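Local coordinates for flavohemoprotein (Vibrio cholerae O1 biovar El Tor, PDB 4EH1) that probably converts nitric oxide to nitrate with O2 and NAD(P)H, the reductase domain captured here binding FAD and taking the electrons from NAD(P)H, at residues His87-Asn92 against Asp97-Tyr102; Tyr110-Arg115 against His134-Gln139; Gln160-Leu165 against Trp171-Trp176; Phe204-Pro209 against Lys218-Leu223. One frame throughout, in Å; residues are numbered along the deposited sequence. Where two conformers were deposited one is given.

Interaction 1 (His87-Asn92 against Asp97-Tyr102); sequences HYLHNN and DSVKLY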
# COMPACT_ATOMS: atom_id res chain seq x y z
N HIS A 87 13.59 0.16 5.45
CA HIS A 87 12.83 -0.88 6.14
C HIS A 87 11.98 -0.23 7.22
O HIS A 87 10.89 -0.67 7.51
CB HIS A 87 13.73 -2.00 6.69
CG HIS A 87 14.18 -2.95 5.62
ND1 HIS A 87 13.69 -4.24 5.51
CD2 HIS A 87 15.00 -2.77 4.56
CE1 HIS A 87 14.23 -4.82 4.45
NE2 HIS A 87 15.03 -3.95 3.86
N TYR A 88 12.51 0.83 7.81
CA TYR A 88 11.77 1.48 8.86
C TYR A 88 10.45 2.05 8.35
O TYR A 88 9.43 1.89 8.98
CB TYR A 88 12.59 2.58 9.49
CG TYR A 88 11.86 3.23 10.63
CD1 TYR A 88 11.73 2.58 11.85
CD2 TYR A 88 11.30 4.49 10.48
CE1 TYR A 88 11.07 3.16 12.90
CE2 TYR A 88 10.63 5.10 11.54
CZ TYR A 88 10.52 4.42 12.75
OH TYR A 88 9.87 5.01 13.81
N LEU A 89 10.53 2.73 7.21
CA LEU A 89 9.39 3.32 6.53
C LEU A 89 8.35 2.27 6.14
O LEU A 89 7.17 2.42 6.48
CB LEU A 89 9.84 4.08 5.29
CG LEU A 89 10.61 5.35 5.59
CD1 LEU A 89 11.08 6.01 4.31
CD2 LEU A 89 9.76 6.32 6.45
N HIS A 90 8.80 1.24 5.40
CA HIS A 90 7.95 0.11 5.03
C HIS A 90 7.30 -0.56 6.25
O HIS A 90 6.09 -0.74 6.29
CB HIS A 90 8.75 -0.95 4.23
CG HIS A 90 8.89 -0.64 2.77
ND1 HIS A 90 8.30 -1.40 1.78
CD2 HIS A 90 9.54 0.37 2.12
CE1 HIS A 90 8.58 -0.89 0.60
NE2 HIS A 90 9.33 0.18 0.77
N ASN A 91 8.09 -0.89 7.26
CA ASN A 91 7.58 -1.71 8.36
C ASN A 91 6.91 -0.97 9.51
O ASN A 91 6.06 -1.53 10.16
CB ASN A 91 8.68 -2.60 8.95
CG ASN A 91 9.22 -3.60 7.93
OD1 ASN A 91 8.49 -4.01 7.03
ND2 ASN A 91 10.48 -3.97 8.06
N ASN A 92 7.31 0.27 9.77
CA ASN A 92 6.91 0.92 11.01
C ASN A 92 6.10 2.18 10.81
O ASN A 92 5.34 2.57 11.68
CB ASN A 92 8.16 1.32 11.83
CG ASN A 92 8.95 0.11 12.31
OD1 ASN A 92 8.94 -0.22 13.49
ND2 ASN A 92 9.64 -0.53 11.39
N ASP A 97 0.84 8.05 10.83
CA ASP A 97 2.08 8.28 11.58
C ASP A 97 2.76 9.48 10.99
O ASP A 97 2.42 9.92 9.90
CB ASP A 97 3.00 7.05 11.56
CG ASP A 97 2.48 5.91 12.46
OD1 ASP A 97 1.58 6.18 13.29
OD2 ASP A 97 2.98 4.75 12.34
N SER A 98 3.74 10.03 11.70
CA SER A 98 4.44 11.21 11.19
C SER A 98 5.96 11.03 11.01
O SER A 98 6.57 10.14 11.62
CB SER A 98 4.14 12.41 12.08
OG SER A 98 4.77 12.23 13.32
N VAL A 99 6.54 11.86 10.15
CA VAL A 99 7.97 11.83 9.89
C VAL A 99 8.45 13.24 9.76
O VAL A 99 7.66 14.14 9.66
CB VAL A 99 8.32 11.14 8.55
CG1 VAL A 99 7.84 9.69 8.54
CG2 VAL A 99 7.75 11.92 7.38
N LYS A 100 9.77 13.43 9.77
CA LYS A 100 10.33 14.75 9.59
C LYS A 100 10.86 14.84 8.17
O LYS A 100 11.56 13.94 7.70
CB LYS A 100 11.44 14.97 10.58
CG LYS A 100 11.05 14.64 12.01
CD LYS A 100 10.01 15.60 12.54
CE LYS A 100 9.16 14.94 13.62
NZ LYS A 100 8.22 15.92 14.26
N LEU A 101 10.52 15.94 7.50
CA LEU A 101 10.74 16.07 6.07
C LEU A 101 11.48 17.36 5.72
O LEU A 101 11.12 18.44 6.18
CB LEU A 101 9.40 16.07 5.35
CG LEU A 101 9.46 16.10 3.82
CD1 LEU A 101 8.34 15.28 3.23
CD2 LEU A 101 9.40 17.56 3.30
N TYR A 102 12.48 17.25 4.84
CA TYR A 102 13.28 18.39 4.43
C TYR A 102 12.87 18.77 3.04
O TYR A 102 12.47 17.93 2.27
CB TYR A 102 14.76 18.04 4.45
CG TYR A 102 15.27 17.89 5.83
CD1 TYR A 102 15.11 16.68 6.52
CD2 TYR A 102 15.89 18.95 6.48
CE1 TYR A 102 15.59 16.53 7.83
CE2 TYR A 102 16.38 18.80 7.79
CZ TYR A 102 16.21 17.59 8.46
OH TYR A 102 16.69 17.44 9.74

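Interaction 2 (Tyr110-Arg115 against His134-Gln139); sequences YVERER and HTLAKQ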
# COMPACT_ATOMS: atom_id res chain seq x y z
N TYR A 110 13.36 18.21 -14.98
CA TYR A 110 12.96 18.45 -16.33
C TYR A 110 12.92 19.96 -16.62
O TYR A 110 12.39 20.75 -15.83
CB TYR A 110 11.59 17.84 -16.59
CG TYR A 110 11.09 18.17 -17.96
CD1 TYR A 110 11.55 17.47 -19.05
CD2 TYR A 110 10.21 19.22 -18.16
CE1 TYR A 110 11.14 17.77 -20.30
CE2 TYR A 110 9.77 19.53 -19.43
CZ TYR A 110 10.25 18.79 -20.50
OH TYR A 110 9.86 19.03 -21.80
N VAL A 111 13.47 20.36 -17.75
CA VAL A 111 13.35 21.76 -18.18
C VAL A 111 12.73 21.77 -19.58
O VAL A 111 13.21 21.06 -20.48
CB VAL A 111 14.69 22.47 -18.18
CG1 VAL A 111 14.57 23.85 -18.85
CG2 VAL A 111 15.20 22.59 -16.75
N GLU A 112 11.65 22.53 -19.75
CA GLU A 112 10.96 22.59 -21.04
C GLU A 112 11.84 23.28 -22.08
O GLU A 112 12.21 24.45 -21.95
CB GLU A 112 9.60 23.31 -20.93
CG GLU A 112 8.77 23.23 -22.23
CD GLU A 112 8.68 21.78 -22.78
OE1 GLU A 112 9.09 21.52 -23.95
OE2 GLU A 112 8.20 20.90 -22.04
N ARG A 113 12.16 22.54 -23.13
CA ARG A 113 12.98 23.12 -24.20
C ARG A 113 12.37 22.88 -25.57
O ARG A 113 13.03 23.10 -26.60
CB ARG A 113 14.40 22.54 -24.14
CG ARG A 113 15.18 22.91 -22.88
CD ARG A 113 16.66 22.57 -23.02
NE ARG A 113 17.39 22.70 -21.76
CZ ARG A 113 17.35 21.79 -20.78
NH1 ARG A 113 16.60 20.69 -20.92
NH2 ARG A 113 18.04 21.97 -19.66
N GLU A 114 11.11 22.44 -25.59
CA GLU A 114 10.39 22.19 -26.84
C GLU A 114 11.12 21.19 -27.70
O GLU A 114 11.15 21.32 -28.92
CB GLU A 114 10.14 23.51 -27.61
CG GLU A 114 9.04 24.34 -26.95
CD GLU A 114 8.67 25.61 -27.70
OE1 GLU A 114 8.89 25.67 -28.94
OE2 GLU A 114 8.14 26.56 -27.04
N ARG A 115 11.74 20.21 -27.06
CA ARG A 115 12.36 19.10 -27.77
C ARG A 115 11.56 17.86 -27.48
O ARG A 115 10.86 17.80 -26.48
CB ARG A 115 13.79 18.88 -27.28
CG ARG A 115 14.76 20.03 -27.53
CD ARG A 115 16.01 19.81 -26.68
NE ARG A 115 17.01 20.83 -26.91
CZ ARG A 115 18.04 21.08 -26.11
NH1 ARG A 115 18.23 20.36 -25.01
NH2 ARG A 115 18.90 22.06 -26.41
N HIS A 134 3.96 12.87 -14.88
CA HIS A 134 2.75 13.56 -14.44
C HIS A 134 2.74 15.04 -14.81
O HIS A 134 1.69 15.59 -15.18
CB HIS A 134 2.49 13.37 -12.95
CG HIS A 134 1.88 12.05 -12.62
ND1 HIS A 134 0.61 11.69 -13.01
CD2 HIS A 134 2.37 10.99 -11.91
CE1 HIS A 134 0.33 10.48 -12.56
NE2 HIS A 134 1.39 10.03 -11.91
N THR A 135 3.91 15.68 -14.73
CA THR A 135 4.04 17.11 -15.08
C THR A 135 3.80 17.32 -16.57
O THR A 135 3.09 18.23 -16.97
CB THR A 135 5.44 17.68 -14.72
OG1 THR A 135 5.69 17.44 -13.35
CG2 THR A 135 5.49 19.20 -14.98
N LEU A 136 4.38 16.45 -17.40
CA LEU A 136 4.23 16.58 -18.85
C LEU A 136 2.80 16.29 -19.26
O LEU A 136 2.34 16.83 -20.24
CB LEU A 136 5.21 15.65 -19.58
CG LEU A 136 6.70 15.97 -19.32
CD1 LEU A 136 7.61 15.01 -20.11
CD2 LEU A 136 7.07 17.40 -19.66
N ALA A 137 2.11 15.42 -18.52
CA ALA A 137 0.71 15.11 -18.82
C ALA A 137 -0.15 16.36 -18.60
O ALA A 137 -0.93 16.77 -19.46
CB ALA A 137 0.20 13.99 -17.94
N LYS A 138 0.04 16.96 -17.43
CA LYS A 138 -0.59 18.20 -17.04
C LYS A 138 -0.38 19.30 -18.10
O LYS A 138 -1.30 20.06 -18.40
CB LYS A 138 -0.03 18.62 -15.67
CG LYS A 138 -0.56 19.94 -15.14
CD LYS A 138 -0.02 20.22 -13.74
CE LYS A 138 -0.35 19.10 -12.74
NZ LYS A 138 -0.07 19.51 -11.32
N GLN A 139 0.82 19.36 -18.67
CA GLN A 139 1.19 20.38 -19.65
C GLN A 139 0.88 19.99 -21.08
O GLN A 139 1.24 20.71 -22.01
CB GLN A 139 2.67 20.75 -19.48
CG GLN A 139 2.90 21.47 -18.17
CD GLN A 139 4.35 21.61 -17.79
OE1 GLN A 139 5.25 21.20 -18.53
NE2 GLN A 139 4.60 22.18 -16.62
O HOH W 1 5.81 21.03 -21.00

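Interaction 3 (Gln160-Leu165 against Trp171-Trp176); sequences QETAQL and WMQQVW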
# COMPACT_ATOMS: atom_id res chain seq x y z
N GLN A 160 0.59 0.21 -13.80
CA GLN A 160 -0.76 0.62 -14.17
C GLN A 160 -0.88 2.13 -14.38
O GLN A 160 -1.48 2.61 -15.33
CB GLN A 160 -1.77 0.16 -13.11
CG GLN A 160 -3.20 0.66 -13.36
CD GLN A 160 -3.77 0.11 -14.67
OE1 GLN A 160 -3.25 -0.85 -15.25
NE2 GLN A 160 -4.86 0.71 -15.13
N GLU A 161 -0.27 2.88 -13.47
CA GLU A 161 -0.39 4.32 -13.50
C GLU A 161 0.27 4.85 -14.77
O GLU A 161 -0.28 5.72 -15.44
CB GLU A 161 0.20 4.91 -12.22
CG GLU A 161 0.17 6.44 -12.09
CD GLU A 161 0.85 6.91 -10.78
OE1 GLU A 161 2.00 7.40 -10.81
OE2 GLU A 161 0.23 6.79 -9.72
N THR A 162 1.42 4.30 -15.11
CA THR A 162 2.14 4.71 -16.30
C THR A 162 1.38 4.34 -17.58
O THR A 162 1.30 5.13 -18.50
CB THR A 162 3.58 4.13 -16.28
OG1 THR A 162 4.28 4.73 -15.19
CG2 THR A 162 4.35 4.41 -17.57
N ALA A 163 0.81 3.14 -17.61
CA ALA A 163 0.06 2.67 -18.76
C ALA A 163 -1.09 3.64 -19.02
O ALA A 163 -1.35 4.02 -20.16
CB ALA A 163 -0.50 1.26 -18.54
N GLN A 164 -1.75 4.06 -17.95
CA GLN A 164 -2.88 4.97 -18.10
C GLN A 164 -2.44 6.31 -18.68
O GLN A 164 -3.07 6.80 -19.61
CB GLN A 164 -3.63 5.16 -16.78
CG GLN A 164 -4.32 3.89 -16.29
CD GLN A 164 -5.38 4.17 -15.23
OE1 GLN A 164 -5.58 3.39 -14.28
NE2 GLN A 164 -6.08 5.30 -15.39
N LEU A 165 -1.36 6.89 -18.15
CA LEU A 165 -0.85 8.16 -18.65
C LEU A 165 -0.54 8.04 -20.10
O LEU A 165 -0.95 8.86 -20.90
CB LEU A 165 0.44 8.58 -17.94
CG LEU A 165 0.23 9.20 -16.57
CD1 LEU A 165 1.57 9.51 -15.88
CD2 LEU A 165 -0.67 10.47 -16.66
N TRP A 171 1.52 8.88 -25.86
CA TRP A 171 2.97 8.71 -25.77
C TRP A 171 3.42 7.29 -26.11
O TRP A 171 2.59 6.44 -26.44
CB TRP A 171 3.43 9.03 -24.35
CG TRP A 171 3.25 10.48 -24.00
CD1 TRP A 171 3.09 11.55 -24.88
CD2 TRP A 171 3.24 11.04 -22.69
NE1 TRP A 171 2.96 12.73 -24.17
CE2 TRP A 171 3.06 12.45 -22.83
CE3 TRP A 171 3.34 10.49 -21.40
CZ2 TRP A 171 2.98 13.30 -21.72
CZ3 TRP A 171 3.28 11.35 -20.29
CH2 TRP A 171 3.10 12.74 -20.46
N MET A 172 4.73 7.04 -26.05
CA MET A 172 5.27 5.74 -26.41
C MET A 172 6.00 5.17 -25.20
O MET A 172 6.63 5.90 -24.44
CB MET A 172 6.26 5.85 -27.58
CG MET A 172 5.93 6.90 -28.64
SD MET A 172 4.50 6.51 -29.68
CE MET A 172 4.85 4.83 -30.24
N GLN A 173 5.89 3.86 -25.01
CA GLN A 173 6.71 3.23 -23.99
C GLN A 173 7.21 1.86 -24.45
O GLN A 173 6.57 1.18 -25.27
CB GLN A 173 5.98 3.16 -22.64
CG GLN A 173 5.15 1.90 -22.36
CD GLN A 173 4.83 1.72 -20.85
OE1 GLN A 173 5.71 1.81 -20.00
NE2 GLN A 173 3.57 1.46 -20.54
N GLN A 174 8.39 1.50 -23.95
CA GLN A 174 8.90 0.13 -24.09
C GLN A 174 9.40 -0.30 -22.72
O GLN A 174 10.11 0.45 -22.05
CB GLN A 174 10.04 0.04 -25.13
CG GLN A 174 10.59 -1.41 -25.31
CD GLN A 174 9.48 -2.43 -25.63
OE1 GLN A 174 9.24 -3.40 -24.88
NE2 GLN A 174 8.81 -2.22 -26.75
N VAL A 175 9.01 -1.50 -22.30
CA VAL A 175 9.48 -2.07 -21.06
C VAL A 175 10.38 -3.33 -21.27
O VAL A 175 10.12 -4.13 -22.16
CB VAL A 175 8.29 -2.41 -20.17
CG1 VAL A 175 8.74 -3.25 -18.96
CG2 VAL A 175 7.57 -1.09 -19.71
N TRP A 176 11.44 -3.47 -20.47
CA TRP A 176 12.30 -4.66 -20.48
C TRP A 176 12.24 -5.37 -19.10
O TRP A 176 12.28 -4.70 -18.04
CB TRP A 176 13.76 -4.28 -20.73
CG TRP A 176 14.10 -3.88 -22.13
CD1 TRP A 176 14.73 -4.63 -23.07
CD2 TRP A 176 13.84 -2.61 -22.73
NE1 TRP A 176 14.87 -3.91 -24.22
CE2 TRP A 176 14.35 -2.66 -24.04
CE3 TRP A 176 13.23 -1.43 -22.29
CZ2 TRP A 176 14.26 -1.59 -24.93
CZ3 TRP A 176 13.16 -0.36 -23.16
CH2 TRP A 176 13.68 -0.44 -24.47

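Interaction 4 (Phe204-Pro209 against Lys218-Leu223); sequences FYLCGP and KQLLAL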
# COMPACT_ATOMS: atom_id res chain seq x y z
N PHE A 204 17.35 13.56 -23.39
CA PHE A 204 17.36 12.24 -22.77
C PHE A 204 17.57 12.38 -21.27
O PHE A 204 18.62 12.85 -20.82
CB PHE A 204 18.46 11.35 -23.39
CG PHE A 204 18.21 11.03 -24.84
CD1 PHE A 204 18.40 12.00 -25.82
CD2 PHE A 204 17.75 9.78 -25.21
CE1 PHE A 204 18.12 11.73 -27.17
CE2 PHE A 204 17.46 9.48 -26.54
CZ PHE A 204 17.64 10.46 -27.53
N TYR A 205 16.56 11.99 -20.49
CA TYR A 205 16.67 12.01 -19.04
C TYR A 205 16.79 10.58 -18.54
O TYR A 205 16.01 9.71 -18.93
CB TYR A 205 15.42 12.67 -18.42
CG TYR A 205 15.31 14.17 -18.67
CD1 TYR A 205 14.79 14.67 -19.87
CD2 TYR A 205 15.68 15.08 -17.69
CE1 TYR A 205 14.68 16.06 -20.10
CE2 TYR A 205 15.58 16.47 -17.91
CZ TYR A 205 15.07 16.96 -19.11
OH TYR A 205 14.95 18.33 -19.32
N LEU A 206 17.77 10.35 -17.67
CA LEU A 206 18.15 9.01 -17.22
C LEU A 206 18.19 8.92 -15.70
O LEU A 206 18.77 9.79 -15.04
CB LEU A 206 19.57 8.70 -17.70
CG LEU A 206 19.85 8.32 -19.15
CD1 LEU A 206 19.30 9.32 -20.16
CD2 LEU A 206 21.33 8.20 -19.33
N CYS A 207 17.64 7.85 -15.12
CA CYS A 207 17.77 7.66 -13.68
C CYS A 207 17.85 6.20 -13.28
O CYS A 207 17.01 5.40 -13.70
CB CYS A 207 16.58 8.28 -12.93
SG CYS A 207 16.77 8.12 -11.11
N GLY A 208 18.82 5.87 -12.44
CA GLY A 208 18.97 4.50 -11.97
C GLY A 208 20.35 4.30 -11.37
O GLY A 208 21.10 5.26 -11.21
N PRO A 209 20.68 3.05 -11.05
CA PRO A 209 21.99 2.70 -10.45
C PRO A 209 23.10 3.02 -11.44
O PRO A 209 22.84 3.04 -12.65
CB PRO A 209 21.90 1.18 -10.25
CG PRO A 209 20.46 0.81 -10.36
CD PRO A 209 19.80 1.88 -11.23
N LYS A 218 26.69 5.14 -22.43
CA LYS A 218 27.55 4.66 -23.52
C LYS A 218 26.80 4.35 -24.82
O LYS A 218 27.24 4.71 -25.91
CB LYS A 218 28.44 3.47 -23.09
CG LYS A 218 29.56 3.90 -22.12
CD LYS A 218 30.15 2.74 -21.31
CE LYS A 218 31.28 3.24 -20.45
NZ LYS A 218 31.77 2.18 -19.48
N GLN A 219 25.66 3.68 -24.70
CA GLN A 219 24.82 3.48 -25.87
C GLN A 219 24.37 4.81 -26.50
O GLN A 219 24.40 4.97 -27.73
CB GLN A 219 23.60 2.66 -25.51
CG GLN A 219 23.86 1.17 -25.27
CD GLN A 219 22.53 0.45 -25.12
OE1 GLN A 219 21.81 0.25 -26.11
NE2 GLN A 219 22.18 0.11 -23.89
N LEU A 220 23.93 5.75 -25.66
CA LEU A 220 23.47 7.04 -26.19
C LEU A 220 24.57 7.78 -26.95
O LEU A 220 24.36 8.26 -28.05
CB LEU A 220 22.91 7.93 -25.08
CG LEU A 220 21.58 7.45 -24.49
CD1 LEU A 220 21.10 8.41 -23.43
CD2 LEU A 220 20.49 7.23 -25.60
N LEU A 221 25.76 7.84 -26.36
CA LEU A 221 26.88 8.49 -27.03
C LEU A 221 27.27 7.80 -28.34
O LEU A 221 27.51 8.46 -29.35
CB LEU A 221 28.08 8.56 -26.11
CG LEU A 221 27.88 9.42 -24.86
CD1 LEU A 221 29.11 9.29 -23.96
CD2 LEU A 221 27.68 10.84 -25.26
N ALA A 222 27.34 6.47 -28.33
CA ALA A 222 27.67 5.73 -29.54
C ALA A 222 26.63 5.95 -30.66
O ALA A 222 26.97 5.83 -31.85
CB ALA A 222 27.80 4.25 -29.24
N LEU A 223 25.38 6.25 -30.29
CA LEU A 223 24.31 6.50 -31.26
C LEU A 223 24.37 7.93 -31.81
O LEU A 223 23.78 8.23 -32.85
CB LEU A 223 22.93 6.24 -30.63
CG LEU A 223 22.47 4.78 -30.58
CD1 LEU A 223 21.22 4.62 -29.73
CD2 LEU A 223 22.22 4.27 -31.98

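Interaction 1 (His87-Asn92 against Asp97-Tyr102)
A thin, partly buried helix-to-strand contact joins Leu-89 and Asn-92, from helix 84-92, to Val-99 of strand 98-105 and Asp-97 just before that strand. Only 88 Å² is buried between the two segments, and the CA atoms of Leu-89 and Val-99 stay 9.3 Å apart, so the link depends on a few side-chain atoms. Its apolar half is methyl against methyl: Leu-89 CD2 approaches Val-99 CG1 to 4.4 Å, a loose van der Waals distance. The Leu-89 side chain leaves beside its backbone N (chi1 -70°), which carries the branch across the gap, while Val-99 directs its CB toward the helix. Both residues are buried, and Leu-89 also packs on Phe-21 and lies close to Tyr-57, a likely FAD-binding residue. This is the layout of the ferredoxin reductase-type FAD domain, an antiparallel barrel with a helix set in the connection between two of its strands. The second half of the contact is polar and lies around Asn-92. Asp-97 OD2 sits 3.3 Å from the backbone Asn-92 O, and the same carboxylate oxygen forms a salt bridge with Lys-94 NZ inside the connecting turn. Asn-92 keeps its place through its N, which donates to Tyr-88 O at 2.8 Å, and through its CB, which rests 3.6 Å above the plane of the Tyr-88 ring, toward the rim. Lys-11 NZ binds the carbonyl oxygens of Leu-89 and His-90.

Interaction 2 (Tyr110-Arg115 against His134-Gln139)
Tyr-110 and Leu-136 make the tight part of this contact, a CH-pi interaction between the loop 110-115 and the helix 126-138. Leu-136 CD2 stands over one face of the phenol, 3.8 Å from the ring centroid and 26° off its normal. The displacement is toward one side of the ring, since CD2 comes within 3.4 Å of Tyr-110 CE2. With CG anti to the backbone N (chi1 175°), Tyr-110 swings its ring toward the helix, and both residues are buried. At the ring's edge, in its plane, Tyr-110 OH donates to Glu-112 OE2 at 2.5 Å; the hydroxyl meets this oxygen from above the carboxylate plane, 51° out of it. The other oxygen, Glu-112 OE1, accepts from Glu-114 N at 2.8 Å and forms a salt bridge with Lys-141, so both ends of the carboxylate are held and its rotation is restricted.

Beyond the phenol the packing gives way to solvent. Glu-112 and Gln-139 are exposed, and Gln-139 is the first residue to leave the helical conformation. A water spans the gap between them, donating to Glu-112 OE2 at 2.6 Å and to Gln-139 OE1 at 2.5 Å. Apart from this water, the loose side has little direct contact: Glu-112 OE2 lies 4.4 Å from Leu-136 CD2. On its other flank Tyr-110 meets the ring of Tyr-205. The segment 110-115 leads into strand 117-122, which is followed by helix 126-138, the opening beta-alpha step of the Rossmann-like NAD(P)-binding domain of ferredoxin reductase-type enzymes.

Interaction 3 (Gln160-Leu165 against Trp171-Trp176)
Thr-162 OG1 is held by Gln-130 NE2 of helix 126-138 and, weakly, by the backbone oxygen of Phe-158 one turn earlier; this geometry is that of one of two conformers and therefore tentative. In that conformer CG2 lies anti to the backbone N and faces strand 172-177, where it meets Gln-173 OE1 at 3.8 Å. No hydrogen bond crosses between the segments. The Gln-173 amide instead lies against the helix, its NE2 4.1 Å from Ala-163 CA. Its first torsion is displaced from the staggered positions (chi1 91°), and beyond CG the chain runs extended to bring the amide up to the helix, the closest CA pair being Ala-163 and Gln-173 at 8.5 Å. A looser apposition lies just before the strand, where Leu-165 CB stands 4.6 Å from Trp-171 CZ3. On the helix surface Gln-160 NE2 donates to Gln-164 OE1 at 2.9 Å, with an N-H...O angle of 155°.

The contact closes the second half of a beta-alpha-beta crossover, strand 144-150, helix 159-169 and strand 172-177, in the parallel sheet of the NAD-binding domain. Tyr-146 of strand 144-150 packs on both Thr-162 and Gln-173, while Leu-133 of helix 126-138 touches Leu-165 and Trp-171.

Interaction 4 (Phe204-Pro209 against Lys218-Leu223)
Strand 203-208 and the 218-223 part of helix 210-223 come nearest at Phe-204 and Leu-220, whose CA atoms are 8.7 Å apart, a separation bridged by side chains alone. Leu-220 is the shared element, its two methyls divided between two strand residues. CD2 goes to the aromatic ring, lying 3.8 Å from Phe-204 CD2 and 3.9 Å from Phe-204 CE2. CD1 meets Leu-206 CD1 tip to tip at 3.8 Å, and also reaches Phe-204 CB at 4.0 Å. With CG beside the backbone N (chi1 -70°), the forked end of Leu-220 faces the strand between the two partners. Phe-204 and Leu-206, two residues apart on one strand, both direct CB toward the helix, whereas Tyr-205 between them points away. All three touching residues are buried, and the 128 Å² of surface between the segments is covered chiefly at Leu-220.

The pair belongs to the beta-alpha-beta unit of strand 203-208, helix 210-223 and strand 230-234, with Pro-209 at the N-cap position, just before the helix. Leu-206 extends the packing to Val-216 and Val-217 of the same helix, to Ile-120 of strand 117-122, and to Ile-230 and Tyr-232 of strand 230-234.

How the interactions relate
The four contacts follow one another along the chain; none nests in or crosses another. Interaction 1 closes a short turn in the FAD-binding barrel and stands apart, its centre 29 to 33 Å from the others. Interaction 2 then spans strand 117-122 and most of helix 126-138. Interactions 3 and 4 close the helix-strand and strand-helix halves of two crossovers of the same parallel sheet, with about 8 Å between their nearest atoms. Interaction 2 touches both: His-134 NE2 lies 2.9 Å from Glu-161 OE1, probably a hydrogen bond, and Val-111 N lies 3.0 Å from Tyr-205 OH, another probable one. Interactions 2 to 4 thus tie together the NAD-binding domain.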